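Local coordinates for Dot/Icm T4SS effector (Legionella pneumophila subsp. pneumophila, PDB 4HFV), which is a putative effector of the Dot/Icm type IV secretion system, its molecular activity not firmly established but probably exerted inside the host cell, at residues 5-10 with 76-81; 13-18 with 107-112. All coordinates share one frame; numbering follows the deposited sequence.

Contact 1: residues 5-10 with 76-81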
loop_
_atom_site.group_PDB
_atom_site.type_symbol
_atom_site.label_atom_id
_atom_site.label_comp_id
_atom_site.label_asym_id
_atom_site.label_seq_id
_atom_site.Cartn_x
_atom_site.Cartn_y
_atom_site.Cartn_z
ATOM N N GLU A 5 -11.384 -1.123 -20.248
ATOM C CA GLU A 5 -10.624 -0.179 -21.024
ATOM C C GLU A 5 -10.897 1.260 -20.525
ATOM O O GLU A 5 -12.073 1.714 -20.444
ATOM C CB GLU A 5 -10.959 -0.337 -22.511
ATOM C CG GLU A 5 -9.867 0.195 -23.435
ATOM C CD GLU A 5 -10.298 0.201 -24.901
ATOM O OE1 GLU A 5 -9.811 -0.663 -25.660
ATOM O OE2 GLU A 5 -11.121 1.062 -25.285
ATOM N N LEU A 6 -9.841 1.997 -20.187
ATOM C CA LEU A 6 -10.056 3.374 -19.756
ATOM C C LEU A 6 -10.700 4.217 -20.869
ATOM O O LEU A 6 -10.297 4.139 -22.023
ATOM C CB LEU A 6 -8.754 4.046 -19.316
ATOM C CG LEU A 6 -8.059 3.469 -18.094
ATOM C CD1 LEU A 6 -6.700 4.135 -17.938
ATOM C CD2 LEU A 6 -8.903 3.672 -16.851
ATOM N N VAL A 7 -11.691 5.029 -20.518
ATOM C CA VAL A 7 -12.239 5.967 -21.491
ATOM C C VAL A 7 -11.227 7.095 -21.705
ATOM O O VAL A 7 -10.749 7.657 -20.734
ATOM C CB VAL A 7 -13.564 6.612 -20.999
ATOM C CG1 VAL A 7 -14.125 7.569 -22.082
ATOM C CG2 VAL A 7 -14.596 5.543 -20.653
ATOM N N ALA A 8 -10.967 7.496 -22.952
ATOM C CA ALA A 8 -10.039 8.619 -23.159
ATOM C C ALA A 8 -10.444 9.867 -22.354
ATOM O O ALA A 8 -11.642 10.166 -22.173
ATOM C CB ALA A 8 -9.844 8.932 -24.642
ATOM N N TYR A 9 -9.440 10.572 -21.816
ATOM C CA TYR A 9 -9.706 11.698 -20.913
ATOM C C TYR A 9 -10.621 12.809 -21.508
ATOM O O TYR A 9 -11.577 13.265 -20.851
ATOM C CB TYR A 9 -8.385 12.325 -20.446
ATOM C CG TYR A 9 -8.593 13.545 -19.603
ATOM C CD1 TYR A 9 -8.921 13.441 -18.279
ATOM C CD2 TYR A 9 -8.491 14.818 -20.158
ATOM C CE1 TYR A 9 -9.146 14.574 -17.507
ATOM C CE2 TYR A 9 -8.718 15.953 -19.398
ATOM C CZ TYR A 9 -9.037 15.824 -18.062
ATOM O OH TYR A 9 -9.258 16.968 -17.282
ATOM N N GLU A 10 -10.333 13.295 -22.713
ATOM C CA GLU A 10 -11.146 14.429 -23.208
ATOM C C GLU A 10 -12.616 14.055 -23.323
ATOM O O GLU A 10 -13.507 14.835 -22.952
ATOM C CB GLU A 10 -10.635 14.955 -24.522
ATOM C CG GLU A 10 -9.264 15.651 -24.417
ATOM C CD GLU A 10 -9.271 16.868 -23.478
ATOM O OE1 GLU A 10 -10.280 17.600 -23.459
ATOM O OE2 GLU A 10 -8.257 17.099 -22.765
ATOM N N VAL A 76 -6.771 8.678 -13.783
ATOM C CA VAL A 76 -7.325 9.436 -12.674
ATOM C C VAL A 76 -8.807 9.750 -12.814
ATOM O O VAL A 76 -9.599 9.512 -11.864
ATOM C CB VAL A 76 -6.534 10.712 -12.382
ATOM C CG1 VAL A 76 -7.202 11.518 -11.248
ATOM C CG2 VAL A 76 -5.059 10.344 -11.989
ATOM N N LEU A 77 -9.219 10.302 -13.954
ATOM C CA LEU A 77 -10.625 10.693 -14.100
ATOM C C LEU A 77 -11.543 9.459 -14.116
ATOM O O LEU A 77 -12.573 9.469 -13.466
ATOM C CB LEU A 77 -10.843 11.621 -15.303
ATOM C CG LEU A 77 -12.221 12.289 -15.418
ATOM C CD1 LEU A 77 -12.626 13.137 -14.172
ATOM C CD2 LEU A 77 -12.299 13.146 -16.671
ATOM N N ASN A 78 -11.165 8.394 -14.833
ATOM C CA ASN A 78 -11.962 7.171 -14.801
ATOM C C ASN A 78 -12.113 6.661 -13.377
ATOM O O ASN A 78 -13.206 6.305 -12.953
ATOM C CB ASN A 78 -11.323 6.065 -15.650
ATOM C CG ASN A 78 -11.618 6.206 -17.140
ATOM O OD1 ASN A 78 -12.440 5.478 -17.682
ATOM N ND2 ASN A 78 -10.911 7.086 -17.812
ATOM N N ALA A 79 -10.994 6.593 -12.646
ATOM C CA ALA A 79 -11.027 6.148 -11.266
ATOM C C ALA A 79 -12.010 6.974 -10.421
ATOM O O ALA A 79 -12.794 6.424 -9.663
ATOM C CB ALA A 79 -9.586 6.169 -10.606
ATOM N N LEU A 80 -11.934 8.292 -10.491
ATOM C CA LEU A 80 -12.838 9.099 -9.683
ATOM C C LEU A 80 -14.301 8.897 -10.087
ATOM O O LEU A 80 -15.174 8.877 -9.221
ATOM C CB LEU A 80 -12.514 10.574 -9.829
ATOM C CG LEU A 80 -13.357 11.529 -9.003
ATOM C CD1 LEU A 80 -13.281 11.201 -7.525
ATOM C CD2 LEU A 80 -12.848 12.931 -9.289
ATOM N N ALA A 81 -14.573 8.789 -11.388
ATOM C CA ALA A 81 -15.957 8.603 -11.813
ATOM C C ALA A 81 -16.434 7.272 -11.275
ATOM O O ALA A 81 -17.541 7.182 -10.736
ATOM C CB ALA A 81 -16.112 8.651 -13.343
#
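With CG of Asn78 turned anti to its own carbonyl carbon (chi1 -81°), the side-chain amide leaves helix 70-90 and meets the backbone of Val7; Tyr9, whose CG lies anti to the backbone N (chi1 176°), brings its ring to Leu77. Asn78 pairs with both the backbone N-H and the backbone C=O of Val7. Its OD1 accepts the N-H of Val7 at 3.0 Å, with the donor tilted 29° from the amide carbonyl plane. Its ND2 donates a hydrogen bond to Val7 O, also at 3.0 Å, within the Asn78 amide plane and on a lone pair of the backbone carbonyl. A second bond from ND2 runs back to Ala74 O, one turn earlier in the same helix. Apolar atoms flank the Asn78 side chain: Leu6 CD2 lies 3.6 Å from its CB, and Val7 CG2 3.7 Å from OD1. Beside it, Leu77 CD2 lies 3.6 Å from Tyr9 CE1, the two side chains crossing at about a right angle, while Tyr9 OH bonds Asp64 of helix 49-64. Donor and acceptor sides of the buried amide are thus both used, a pattern consistent with one orientation of the amide, since a flipped group would set donor against donor and acceptor against acceptor; the pair of bonds ties the extended lead-in of the first helix to helix 70-90.

Contact 2: residues 13-18 with 107-112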
loop_
_atom_site.group_PDB
_atom_site.type_symbol
_atom_site.label_atom_id
_atom_site.label_comp_id
_atom_site.label_asym_id
_atom_site.label_seq_id
_atom_site.Cartn_x
_atom_site.Cartn_y
_atom_site.Cartn_z
ATOM N N LYS A 13 -14.161 13.709 -19.788
ATOM C CA LYS A 13 -14.331 15.058 -19.288
ATOM C C LYS A 13 -15.592 15.654 -19.889
ATOM O O LYS A 13 -16.412 16.234 -19.196
ATOM C CB LYS A 13 -13.135 15.908 -19.711
ATOM C CG LYS A 13 -13.311 17.358 -19.477
ATOM C CD LYS A 13 -12.161 18.214 -20.009
ATOM C CE LYS A 13 -12.472 19.711 -19.741
ATOM N NZ LYS A 13 -11.322 20.659 -19.990
ATOM N N GLY A 14 -15.722 15.517 -21.202
ATOM C CA GLY A 14 -16.886 16.033 -21.897
ATOM C C GLY A 14 -18.192 15.421 -21.416
ATOM O O GLY A 14 -19.174 16.132 -21.178
ATOM N N SER A 15 -18.239 14.108 -21.231
ATOM C CA SER A 15 -19.533 13.530 -20.904
ATOM C C SER A 15 -19.848 13.786 -19.446
ATOM O O SER A 15 -21.008 13.942 -19.094
ATOM C CB SER A 15 -19.615 12.030 -21.262
ATOM O OG SER A 15 -18.759 11.304 -20.457
ATOM N N ILE A 16 -18.831 13.904 -18.590
ATOM C CA ILE A 16 -19.101 14.202 -17.196
ATOM C C ILE A 16 -19.628 15.633 -17.083
ATOM O O ILE A 16 -20.542 15.909 -16.316
ATOM C CB ILE A 16 -17.839 13.994 -16.320
ATOM C CG1 ILE A 16 -17.590 12.495 -16.108
ATOM C CG2 ILE A 16 -17.973 14.710 -14.959
ATOM C CD1 ILE A 16 -16.275 12.235 -15.498
ATOM N N ARG A 17 -19.043 16.546 -17.852
ATOM C CA ARG A 17 -19.473 17.929 -17.806
ATOM C C ARG A 17 -20.930 17.955 -18.325
ATOM O O ARG A 17 -21.763 18.691 -17.783
ATOM C CB ARG A 17 -18.555 18.832 -18.651
ATOM C CG ARG A 17 -17.182 19.128 -17.991
ATOM C CD ARG A 17 -16.314 20.102 -18.802
ATOM N NE ARG A 17 -17.136 21.204 -19.268
ATOM C CZ ARG A 17 -17.307 22.362 -18.622
ATOM N NH1 ARG A 17 -16.643 22.634 -17.502
ATOM N NH2 ARG A 17 -18.151 23.261 -19.111
ATOM N N GLU A 18 -21.242 17.133 -19.336
ATOM C CA GLU A 18 -22.597 17.158 -19.893
ATOM C C GLU A 18 -23.596 16.663 -18.834
ATOM O O GLU A 18 -24.685 17.270 -18.671
ATOM C CB GLU A 18 -22.744 16.351 -21.170
ATOM C CG GLU A 18 -24.176 16.498 -21.836
ATOM C CD GLU A 18 -24.718 17.956 -21.941
ATOM O OE1 GLU A 18 -23.955 18.879 -22.312
ATOM O OE2 GLU A 18 -25.925 18.181 -21.649
ATOM N N THR A 107 -22.392 5.388 -15.379
ATOM C CA THR A 107 -22.261 4.089 -16.010
ATOM C C THR A 107 -22.014 4.264 -17.512
ATOM O O THR A 107 -21.136 3.614 -18.108
ATOM C CB THR A 107 -23.546 3.293 -15.855
ATOM O OG1 THR A 107 -23.835 3.145 -14.458
ATOM C CG2 THR A 107 -23.458 1.945 -16.609
ATOM N N ILE A 108 -22.830 5.129 -18.119
ATOM C CA ILE A 108 -22.724 5.460 -19.541
ATOM C C ILE A 108 -21.388 6.128 -19.895
ATOM O O ILE A 108 -20.762 5.743 -20.856
ATOM C CB ILE A 108 -23.871 6.409 -20.029
ATOM C CG1 ILE A 108 -25.275 5.795 -19.819
ATOM C CG2 ILE A 108 -23.679 6.758 -21.481
ATOM C CD1 ILE A 108 -25.469 4.521 -20.512
ATOM N N SER A 109 -20.957 7.109 -19.116
ATOM C CA SER A 109 -19.729 7.843 -19.414
ATOM C C SER A 109 -18.537 6.895 -19.424
ATOM O O SER A 109 -17.614 7.031 -20.222
ATOM C CB SER A 109 -19.486 8.949 -18.389
ATOM O OG SER A 109 -20.397 10.027 -18.553
ATOM N N LEU A 110 -18.579 5.933 -18.526
ATOM C CA LEU A 110 -17.503 4.965 -18.371
ATOM C C LEU A 110 -17.603 3.787 -19.391
ATOM O O LEU A 110 -16.706 2.985 -19.503
ATOM C CB LEU A 110 -17.498 4.474 -16.941
ATOM C CG LEU A 110 -16.999 5.464 -15.874
ATOM C CD1 LEU A 110 -17.248 4.985 -14.446
ATOM C CD2 LEU A 110 -15.495 5.754 -16.106
ATOM N N ASP A 111 -18.724 3.695 -20.090
ATOM C CA ASP A 111 -18.986 2.623 -21.058
ATOM C C ASP A 111 -18.935 1.250 -20.398
ATOM O O ASP A 111 -18.509 0.259 -21.009
ATOM C CB ASP A 111 -18.067 2.687 -22.287
ATOM C CG ASP A 111 -18.602 1.842 -23.469
ATOM O OD1 ASP A 111 -19.844 1.782 -23.669
ATOM O OD2 ASP A 111 -17.788 1.206 -24.159
ATOM N N LEU A 112 -19.463 1.184 -19.182
ATOM C CA LEU A 112 -19.479 -0.046 -18.437
ATOM C C LEU A 112 -20.552 -0.999 -18.933
ATOM O O LEU A 112 -21.692 -0.611 -19.214
ATOM C CB LEU A 112 -19.676 0.234 -16.941
ATOM C CG LEU A 112 -18.514 0.910 -16.218
ATOM C CD1 LEU A 112 -19.015 1.396 -14.871
ATOM C CD2 LEU A 112 -17.336 -0.046 -16.046
HETATM O O HOH W 1 -17.429 9.491 -21.691
#
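Ser15 and Ser109 join helix 9-27 to the C-terminal part of helix 101-109, where a Schellman motif is formed: Asp111 has positive phi, Leu112 N bonds Thr107 O, and Asp111 N bonds Ile108 O. The contact is small, about 101 Å² over both sides, and centred on two hydroxyls. The CA atoms of the two serines are 5.9 Å apart, near enough for their short side chains to meet. Starting from the helix 9-27 side, Ser15 CB lies 3.5 Å from Ser109 OG. The next atom, Ser15 OG, sits between the backbone N and the carbonyl carbon (chi1 67°), from where it meets Ser109 OG at 2.8 Å and approaches Ser109 CB at 3.2 Å. Ser109 OG also bonds Ser105 O within its own helix, whereas Leu12 O is a weak, competing partner of Ser15 OG. Ile16 adds only a loose flank, its CG1 4.5 Å from Ser109 OG, and otherwise packs on Leu77 of helix 70-90. A water completes the bridge: it lies 2.6 Å from Ser15 OG and donates to the backbone oxygen Ser109 O at 2.9 Å.

Contact 1 and contact 2 have centres about 9 Å apart and share helix 9-27, contact 1 at its start and lead-in, contact 2 a turn or so further on. They touch directly: Val7 CG2 packs 3.4 Å from Ser109 O, and Asn78 OD1 lies 3.4 Å from Leu110 CD2. Leu77 CD2 comes within 3.7 Å of Lys13 N. Asp64 also bonds residues of both segments on helix 9-27, its OD1 to Tyr9 OH and its OD2 in a salt bridge to Lys13 NZ. Together they pack the N-terminal helix against helices 70-90 and 101-109. Both lie away from Ser169, His173 and Arg176 of helix 161-188, which bind succinate in a crystal structure of this protein though none is bound to this chain here.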